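Local coordinates for protein disulfide-isomerase A4 (Rattus norvegicus, PDB 3EC3) that catalyses the rearrangement of disulfide bonds in proteins, as an enzyme of the endoplasmic reticulum, the chain here being its non-catalytic b and b' thioredoxin-like domains, at residues S5-E10 and Q43-A48. The protein carries 1 engineered substitution. Numbering follows the deposited sequence.
Sequences SPPSKE and QYQDAA. Residue 5 of segment 5-10 comes from a tag, linker or insertion.
The amide nitrogen NE2 of Gln45 is gripped twice, donating to the backbone O of Ser8 at 3.3 Å and hydrogen-bonding as well to the hydroxyl of Tyr41, one helical turn earlier. Beside it, OE1 of the same amide accepts the backbone N-H of Ser8; that bond is nearly straight (164°), although OE1 also lies implausibly near the Pro7 ring, which makes its exact position doubtful. One primary amide thus serves both the N-H and the C=O of a single residue, a compact example of a side-chain amide pairing with both polar groups of one backbone residue. A bend at chi2 (-76°) brings CD of Gln45 close to Ser8, where the amide can reach both its N and its O. The NE2 bond is the longer of the two, and NE2 approaches tilted 23° from the carbonyl plane of Ser8. Alongside, OG of Ser8 lies at the edge of the Tyr44 ring, 3.4 Å from CE1, while its hydrogen bond goes to His59; the Tyr44 hydroxyl is hydrogen-bonded to the backbone O of His58. Nearby, CB of Pro7 packs on CB of Ala48 at 3.9 Å. An alanine in place of Gln45 would probably leave the N-H and C=O of Ser8, and the Tyr41 hydroxyl, without these mates. Helix 39-51 is in this way fastened to segment 5-10, which carries strand 9-10, an outermost strand of the first thioredoxin-like sheet, whose Lys9 pairs with strand 57-60. Polar anchoring of the Ser8 backbone and the small apolar patch of Pro7 and Ala48 thus probably share in holding helix and segment together.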
ATOM      1  N   SER A   5      16.240 -21.002  -4.206  1.00 39.03           N
ATOM      2  CA  SER A   5      17.146 -19.936  -4.730  1.00 38.79           C
ATOM      3  C   SER A   5      17.076 -18.636  -3.916  1.00 38.24           C
ATOM      4  O   SER A   5      16.364 -18.566  -2.910  1.00 37.51           O
ATOM      5  CB  SER A   5      16.877 -19.663  -6.218  1.00 39.31           C
ATOM      6  OG  SER A   5      17.798 -20.379  -7.032  1.00 40.00           O
ATOM      7  N   PRO A   6      17.814 -17.599  -4.358  1.00 37.73           N
ATOM      8  CA  PRO A   6      18.040 -16.505  -3.417  1.00 36.57           C
ATOM      9  C   PRO A   6      16.763 -15.672  -3.299  1.00 34.09           C
ATOM     10  O   PRO A   6      16.235 -15.219  -4.314  1.00 34.98           O
ATOM     11  CB  PRO A   6      19.197 -15.729  -4.063  1.00 37.28           C
ATOM     12  CG  PRO A   6      19.016 -15.963  -5.568  1.00 37.48           C
ATOM     13  CD  PRO A   6      18.416 -17.336  -5.689  1.00 38.16           C
ATOM     14  N   PRO A   7      16.226 -15.504  -2.080  1.00 31.54           N
ATOM     15  CA  PRO A   7      14.947 -14.789  -2.057  1.00 29.69           C
ATOM     16  C   PRO A   7      15.067 -13.333  -2.587  1.00 27.22           C
ATOM     17  O   PRO A   7      14.350 -12.943  -3.529  1.00 28.67           O
ATOM     18  CB  PRO A   7      14.521 -14.876  -0.592  1.00 29.11           C
ATOM     19  CG  PRO A   7      15.787 -15.067   0.157  1.00 30.91           C
ATOM     20  CD  PRO A   7      16.664 -15.908  -0.734  1.00 32.61           C
ATOM     21  N   SER A   8      16.024 -12.577  -2.087  1.00 23.34           N
ATOM     22  CA  SER A   8      16.240 -11.197  -2.563  1.00 20.21           C
ATOM     23  C   SER A   8      17.131 -11.074  -3.823  1.00 20.16           C
ATOM     24  O   SER A   8      18.195 -11.746  -3.957  1.00 19.26           O
ATOM     25  CB  SER A   8      16.772 -10.322  -1.409  1.00 18.96           C
ATOM     26  OG  SER A   8      17.092  -8.997  -1.861  1.00 19.38           O
ATOM     27  N   LYS A   9      16.715 -10.218  -4.763  1.00 18.07           N
ATOM     28  CA  LYS A   9      17.454 -10.080  -6.014  1.00 17.61           C
ATOM     29  C   LYS A   9      18.332  -8.857  -6.024  1.00 16.23           C
ATOM     30  O   LYS A   9      17.916  -7.786  -5.573  1.00 15.62           O
ATOM     31  CB  LYS A   9      16.434 -10.064  -7.212  1.00 18.94           C
ATOM     32  CG  LYS A   9      17.036 -10.437  -8.522  1.00 20.93           C
ATOM     33  CD  LYS A   9      15.937 -10.814  -9.561  1.00 19.31           C
ATOM     34  CE  LYS A   9      16.582 -11.419 -10.761  1.00 22.19           C
ATOM     35  NZ  LYS A   9      15.632 -11.739 -11.850  1.00 16.78           N
ATOM     36  N   GLU A  10      19.557  -8.960  -6.555  1.00 15.75           N
ATOM     37  CA  GLU A  10      20.442  -7.785  -6.538  1.00 15.60           C
ATOM     38  C   GLU A  10      20.007  -6.676  -7.516  1.00 16.83           C
ATOM     39  O   GLU A  10      19.571  -6.951  -8.655  1.00 17.03           O
ATOM     40  CB  GLU A  10      21.931  -8.161  -6.786  1.00 15.59           C
ATOM     41  CG  GLU A  10      22.914  -7.019  -6.459  1.00 14.76           C
ATOM     42  CD  GLU A  10      24.413  -7.419  -6.654  1.00 16.42           C
ATOM     43  OE1 GLU A  10      24.640  -8.565  -7.053  1.00 18.75           O
ATOM     44  OE2 GLU A  10      25.321  -6.585  -6.450  1.00 15.56           O
ATOM     45  N   GLN A  43      20.680 -11.740   7.671  1.00 17.67           N
ATOM     46  CA  GLN A  43      19.445 -11.645   8.424  1.00 18.33           C
ATOM     47  C   GLN A  43      18.273 -11.187   7.507  1.00 18.66           C
ATOM     48  O   GLN A  43      17.122 -11.676   7.588  1.00 19.75           O
ATOM     49  CB  GLN A  43      19.622 -10.650   9.572  1.00 19.05           C
ATOM     50  CG  GLN A  43      20.418 -11.177  10.755  1.00 19.99           C
ATOM     51  CD  GLN A  43      19.868 -12.495  11.312  1.00 22.67           C
ATOM     52  OE1 GLN A  43      20.347 -13.579  10.974  1.00 27.57           O
ATOM     53  NE2 GLN A  43      18.884 -12.402  12.165  1.00 21.58           N
ATOM     54  N   TYR A  44      18.578 -10.250   6.627  1.00 17.66           N
ATOM     55  CA  TYR A  44      17.594  -9.771   5.629  1.00 18.15           C
ATOM     56  C   TYR A  44      17.140 -10.910   4.707  1.00 18.60           C
ATOM     57  O   TYR A  44      15.932 -11.098   4.507  1.00 18.08           O
ATOM     58  CB  TYR A  44      18.224  -8.616   4.832  1.00 17.42           C
ATOM     59  CG  TYR A  44      17.352  -8.113   3.675  1.00 18.53           C
ATOM     60  CD1 TYR A  44      17.746  -8.280   2.353  1.00 16.59           C
ATOM     61  CD2 TYR A  44      16.152  -7.454   3.929  1.00 20.02           C
ATOM     62  CE1 TYR A  44      16.947  -7.815   1.300  1.00 19.50           C
ATOM     63  CE2 TYR A  44      15.349  -6.998   2.901  1.00 19.58           C
ATOM     64  CZ  TYR A  44      15.758  -7.197   1.576  1.00 19.94           C
ATOM     65  OH  TYR A  44      14.958  -6.691   0.550  1.00 18.52           O
ATOM     66  N   GLN A  45      18.093 -11.706   4.191  1.00 19.98           N
ATOM     67  CA  GLN A  45      17.763 -12.829   3.297  1.00 20.96           C
ATOM     68  C   GLN A  45      16.900 -13.874   4.019  1.00 22.15           C
ATOM     69  O   GLN A  45      16.066 -14.498   3.390  1.00 21.74           O
ATOM     70  CB  GLN A  45      19.019 -13.493   2.648  1.00 22.74           C
ATOM     71  CG  GLN A  45      19.664 -12.742   1.402  1.00 24.36           C
ATOM     72  CD  GLN A  45      18.874 -12.881   0.042  1.00 26.06           C
ATOM     73  OE1 GLN A  45      17.662 -13.144   0.038  1.00 29.81           O
ATOM     74  NE2 GLN A  45      19.572 -12.672  -1.106  1.00 20.61           N
ATOM     75  N   ASP A  46      17.154 -14.087   5.314  1.00 23.20           N
ATOM     76  CA  ASP A  46      16.338 -14.998   6.169  1.00 24.13           C
ATOM     77  C   ASP A  46      14.880 -14.515   6.261  1.00 23.59           C
ATOM     78  O   ASP A  46      13.948 -15.285   6.011  1.00 22.72           O
ATOM     79  CB  ASP A  46      16.980 -15.071   7.548  1.00 24.75           C
ATOM     80  CG  ASP A  46      16.419 -16.178   8.425  1.00 30.20           C
ATOM     81  OD1 ASP A  46      15.222 -16.525   8.325  1.00 35.48           O
ATOM     82  OD2 ASP A  46      17.199 -16.680   9.262  1.00 34.27           O
ATOM     83  N   ALA A  47      14.704 -13.247   6.613  1.00 22.57           N
ATOM     84  CA  ALA A  47      13.392 -12.592   6.593  1.00 23.82           C
ATOM     85  C   ALA A  47      12.679 -12.655   5.226  1.00 24.03           C
ATOM     86  O   ALA A  47      11.462 -12.899   5.143  1.00 25.37           O
ATOM     87  CB  ALA A  47      13.534 -11.131   7.022  1.00 22.50           C
ATOM     88  N   ALA A  48      13.426 -12.359   4.168  1.00 24.07           N
ATOM     89  CA  ALA A  48      12.901 -12.349   2.810  1.00 24.12           C
ATOM     90  C   ALA A  48      12.417 -13.750   2.397  1.00 24.41           C
ATOM     91  O   ALA A  48      11.370 -13.908   1.764  1.00 24.22           O
ATOM     92  CB  ALA A  48      13.973 -11.868   1.867  1.00 24.48           C
TER